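PDB 6VJR: vinylacetyl-CoA Delta-isomerase from Nitrosopumilus maritimus SCM1, which probably isomerises vinylacetyl-CoA to crotonyl-CoA and dehydrates 4-hydroxybutyryl-CoA, using FAD and a [4Fe-4S] cluster. Local coordinates for residues 43-48 and 98-103. Numbering follows the deposited sequence.
Sequences AETYDL and FQRCVG. With SF4 (iron/sulfur cluster), chain E.
R100 reaches from the cluster-binding loop to helix 36-51, where T45 and Y46 receive its guanidinium in two different ways. At the edge of that group, R100 NH1 donates to T45 OG1 over 2.9 Å; the bond is nearly straight (160°) and lies in the guanidinium plane. Y46 supplies a broad aromatic face: R100 NH1 sits over the ring centre, 3.4 Å above its plane, and the two planes, tilted by 29°, make a cation-pi stack. Arginine suits this place because its chain, extended from CG to NE, spans the gap and ends in a flat cation that can use edge and face together. Threonine adds a methyl to its hydroxyl, and CG2 packs 4.2 Å from F98 CB. Phenylalanine covers the cluster with a nonpolar face, S1 lying over the centre of the F98 ring, 3.3 Å above its plane, while C101 contributes the thiolate, SG binding iron FE4 at 2.4 Å. Further out, T45 OG1 donates to V42 O and Y46 OH bonds N140 O, which helps to hold both receiving groups; R100 NH2 makes a weak bond to L141 O. A leucine in place of R100 would probably leave the Y46 face without its cation and T45 OG1 without this donor, weakening this tie between loop and helix. The buried guanidinium, its charge probably stabilised by hydroxyl and pi face, thus probably helps to fix the backbone just before cluster ligand C101.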
ATOM      1  N   ALA A  43     -31.185 -20.987  -3.813  1.00 13.85           N
ATOM      2  CA  ALA A  43     -32.356 -21.349  -3.019  1.00 14.23           C
ATOM      3  C   ALA A  43     -32.430 -20.483  -1.762  1.00 14.62           C
ATOM      4  O   ALA A  43     -33.494 -20.188  -1.268  1.00 16.54           O
ATOM      5  CB  ALA A  43     -32.314 -22.806  -2.657  1.00 15.30           C
ATOM      6  N   GLU A  44     -31.278 -20.151  -1.174  1.00 16.06           N
ATOM      7  CA  GLU A  44     -31.230 -19.325   0.031  1.00 16.74           C
ATOM      8  C   GLU A  44     -31.782 -17.910  -0.200  1.00 15.67           C
ATOM      9  O   GLU A  44     -32.285 -17.280   0.738  1.00 16.58           O
ATOM     10  CB  GLU A  44     -29.828 -19.319   0.652  1.00 17.97           C
ATOM     11  CG  GLU A  44     -29.654 -18.236   1.707  1.00 19.70           C
ATOM     12  CD  GLU A  44     -30.456 -18.335   3.001  1.00 22.04           C
ATOM     13  OE1 GLU A  44     -31.182 -19.327   3.233  1.00 23.86           O
ATOM     14  OE2 GLU A  44     -30.374 -17.334   3.783  1.00 23.14           O
ATOM     15  N   THR A  45     -31.771 -17.414  -1.441  1.00 15.55           N
ATOM     16  CA  THR A  45     -32.363 -16.117  -1.728  1.00 15.04           C
ATOM     17  C   THR A  45     -33.886 -16.181  -1.579  1.00 16.97           C
ATOM     18  O   THR A  45     -34.486 -15.166  -1.269  1.00 20.55           O
ATOM     19  CB  THR A  45     -32.019 -15.615  -3.125  1.00 16.18           C
ATOM     20  OG1 THR A  45     -32.634 -16.305  -4.210  1.00 15.93           O
ATOM     21  CG2 THR A  45     -30.521 -15.552  -3.362  1.00 16.95           C
ATOM     22  N   TYR A  46     -34.485 -17.341  -1.844  1.00 15.63           N
ATOM     23  CA  TYR A  46     -35.906 -17.524  -1.607  1.00 16.04           C
ATOM     24  C   TYR A  46     -36.161 -17.706  -0.123  1.00 16.49           C
ATOM     25  O   TYR A  46     -37.125 -17.166   0.387  1.00 18.89           O
ATOM     26  CB  TYR A  46     -36.438 -18.693  -2.439  1.00 16.75           C
ATOM     27  CG  TYR A  46     -36.508 -18.512  -3.951  1.00 17.48           C
ATOM     28  CD1 TYR A  46     -35.459 -18.820  -4.801  1.00 17.03           C
ATOM     29  CD2 TYR A  46     -37.666 -18.028  -4.523  1.00 17.94           C
ATOM     30  CE1 TYR A  46     -35.574 -18.664  -6.178  1.00 16.80           C
ATOM     31  CE2 TYR A  46     -37.819 -17.913  -5.885  1.00 18.93           C
ATOM     32  CZ  TYR A  46     -36.763 -18.216  -6.729  1.00 17.93           C
ATOM     33  OH  TYR A  46     -36.961 -18.086  -8.071  1.00 19.72           O
ATOM     34  N   ASP A  47     -35.363 -18.543   0.535  1.00 17.84           N
ATOM     35  CA  ASP A  47     -35.568 -18.825   1.953  1.00 20.03           C
ATOM     36  C   ASP A  47     -35.432 -17.557   2.802  1.00 19.27           C
ATOM     37  O   ASP A  47     -36.149 -17.356   3.763  1.00 18.91           O
ATOM     38  CB  ASP A  47     -34.707 -20.004   2.389  1.00 20.22           C
ATOM     39  CG  ASP A  47     -35.097 -21.353   1.774  1.00 21.55           C
ATOM     40  OD1 ASP A  47     -36.317 -21.554   1.424  1.00 23.22           O
ATOM     41  OD2 ASP A  47     -34.196 -22.232   1.700  1.00 25.44           O
ATOM     42  N   LEU A  48     -34.458 -16.702   2.488  1.00 17.98           N
ATOM     43  CA  LEU A  48     -34.298 -15.469   3.239  1.00 17.40           C
ATOM     44  C   LEU A  48     -35.545 -14.587   3.139  1.00 18.36           C
ATOM     45  O   LEU A  48     -35.952 -13.996   4.131  1.00 19.59           O
ATOM     46  CB  LEU A  48     -33.042 -14.737   2.793  1.00 17.27           C
ATOM     47  CG  LEU A  48     -32.810 -13.385   3.465  1.00 17.96           C
ATOM     48  CD1 LEU A  48     -32.562 -13.681   4.933  1.00 18.47           C
ATOM     49  CD2 LEU A  48     -31.683 -12.579   2.869  1.00 18.75           C
ATOM     50  N   PHE A  98     -24.256 -15.740  -4.755  1.00 19.08           N
ATOM     51  CA  PHE A  98     -25.614 -16.267  -4.742  1.00 20.78           C
ATOM     52  C   PHE A  98     -26.348 -15.829  -6.027  1.00 19.28           C
ATOM     53  O   PHE A  98     -27.550 -15.961  -6.126  1.00 21.43           O
ATOM     54  CB  PHE A  98     -26.333 -15.910  -3.420  1.00 21.29           C
ATOM     55  CG  PHE A  98     -26.071 -14.480  -2.970  1.00 19.97           C
ATOM     56  CD1 PHE A  98     -26.794 -13.431  -3.519  1.00 19.93           C
ATOM     57  CD2 PHE A  98     -24.981 -14.166  -2.131  1.00 19.80           C
ATOM     58  CE1 PHE A  98     -26.544 -12.114  -3.113  1.00 21.11           C
ATOM     59  CE2 PHE A  98     -24.732 -12.850  -1.761  1.00 19.70           C
ATOM     60  CZ  PHE A  98     -25.517 -11.830  -2.250  1.00 20.86           C
ATOM     61  N   GLN A  99     -25.628 -15.170  -6.944  1.00 19.31           N
ATOM     62  CA  GLN A  99     -25.943 -15.138  -8.371  1.00 20.14           C
ATOM     63  C   GLN A  99     -27.034 -14.169  -8.816  1.00 21.19           C
ATOM     64  O   GLN A  99     -27.006 -13.751  -9.973  1.00 26.18           O
ATOM     65  CB  GLN A  99     -26.278 -16.546  -8.842  1.00 20.32           C
ATOM     66  CG  GLN A  99     -25.101 -17.487  -8.739  1.00 18.12           C
ATOM     67  CD  GLN A  99     -25.468 -18.917  -8.431  1.00 17.95           C
ATOM     68  OE1 GLN A  99     -26.068 -19.618  -9.264  1.00 19.39           O
ATOM     69  NE2 GLN A  99     -25.086 -19.377  -7.238  1.00 17.89           N
ATOM     70  N   ARG A 100     -28.028 -13.855  -7.990  1.00 19.56           N
ATOM     71  CA  ARG A 100     -29.254 -13.235  -8.510  1.00 19.39           C
ATOM     72  C   ARG A 100     -29.147 -11.686  -8.637  1.00 18.81           C
ATOM     73  O   ARG A 100     -30.066 -11.018  -9.161  1.00 19.88           O
ATOM     74  CB  ARG A 100     -30.303 -13.671  -7.483  1.00 23.21           C
ATOM     75  CG  ARG A 100     -31.692 -13.930  -8.022  1.00 23.97           C
ATOM     76  CD  ARG A 100     -32.610 -14.669  -7.071  1.00 20.53           C
ATOM     77  NE  ARG A 100     -33.978 -14.367  -7.486  1.00 19.96           N
ATOM     78  CZ  ARG A 100     -35.036 -14.700  -6.821  1.00 21.64           C
ATOM     79  NH1 ARG A 100     -34.923 -15.290  -5.657  1.00 20.36           N
ATOM     80  NH2 ARG A 100     -36.245 -14.418  -7.331  1.00 24.19           N
ATOM     81  N   CYS A 101     -28.035 -11.102  -8.165  1.00 19.03           N
ATOM     82  CA  CYS A 101     -27.805  -9.655  -8.210  1.00 17.02           C
ATOM     83  C   CYS A 101     -27.734  -9.205  -9.672  1.00 14.55           C
ATOM     84  O   CYS A 101     -28.140  -8.098  -9.986  1.00 15.61           O
ATOM     85  CB  CYS A 101     -26.513  -9.218  -7.501  1.00 20.93           C
ATOM     86  SG  CYS A 101     -26.395  -9.898  -5.828  1.00 25.58           S
ATOM     87  N   VAL A 102     -27.107 -10.003 -10.563  1.00 16.33           N
ATOM     88  CA  VAL A 102     -26.872  -9.548 -11.934  1.00 16.21           C
ATOM     89  C   VAL A 102     -28.188  -9.203 -12.633  1.00 15.33           C
ATOM     90  O   VAL A 102     -28.355  -8.141 -13.274  1.00 15.66           O
ATOM     91  CB  VAL A 102     -26.085 -10.596 -12.742  1.00 19.81           C
ATOM     92  CG1 VAL A 102     -25.544  -9.965 -13.999  1.00 20.10           C
ATOM     93  CG2 VAL A 102     -24.957 -11.201 -11.946  1.00 21.40           C
ATOM     94  N   GLY A 103     -29.165 -10.102 -12.476  1.00 15.11           N
ATOM     95  CA  GLY A 103     -30.477  -9.901 -13.095  1.00 15.77           C
ATOM     96  C   GLY A 103     -31.218  -8.702 -12.505  1.00 14.74           C
ATOM     97  O   GLY A 103     -31.916  -7.965 -13.219  1.00 16.45           O
TER
HETATM   98 FE1  SF4 E 601     -22.097 -10.403  -8.102  0.30 54.23          FE
HETATM   99 FE2  SF4 E 601     -21.681 -10.919  -5.435  1.00 67.50          FE
HETATM  100 FE3  SF4 E 601     -22.581 -12.809  -6.979  1.00 37.28          FE
HETATM  101 FE4  SF4 E 601     -24.229 -10.834  -6.218  1.00 41.57          FE
HETATM  102  S1  SF4 E 601     -23.375 -12.436  -4.908  1.00 32.64           S
HETATM  103  S2  SF4 E 601     -23.987 -11.691  -8.393  1.00 38.65           S
HETATM  104  S3  SF4 E 601     -22.738  -9.043  -6.303  1.00 50.85           S
HETATM  105  S4  SF4 E 601     -20.573 -11.771  -7.247  1.00 58.18           S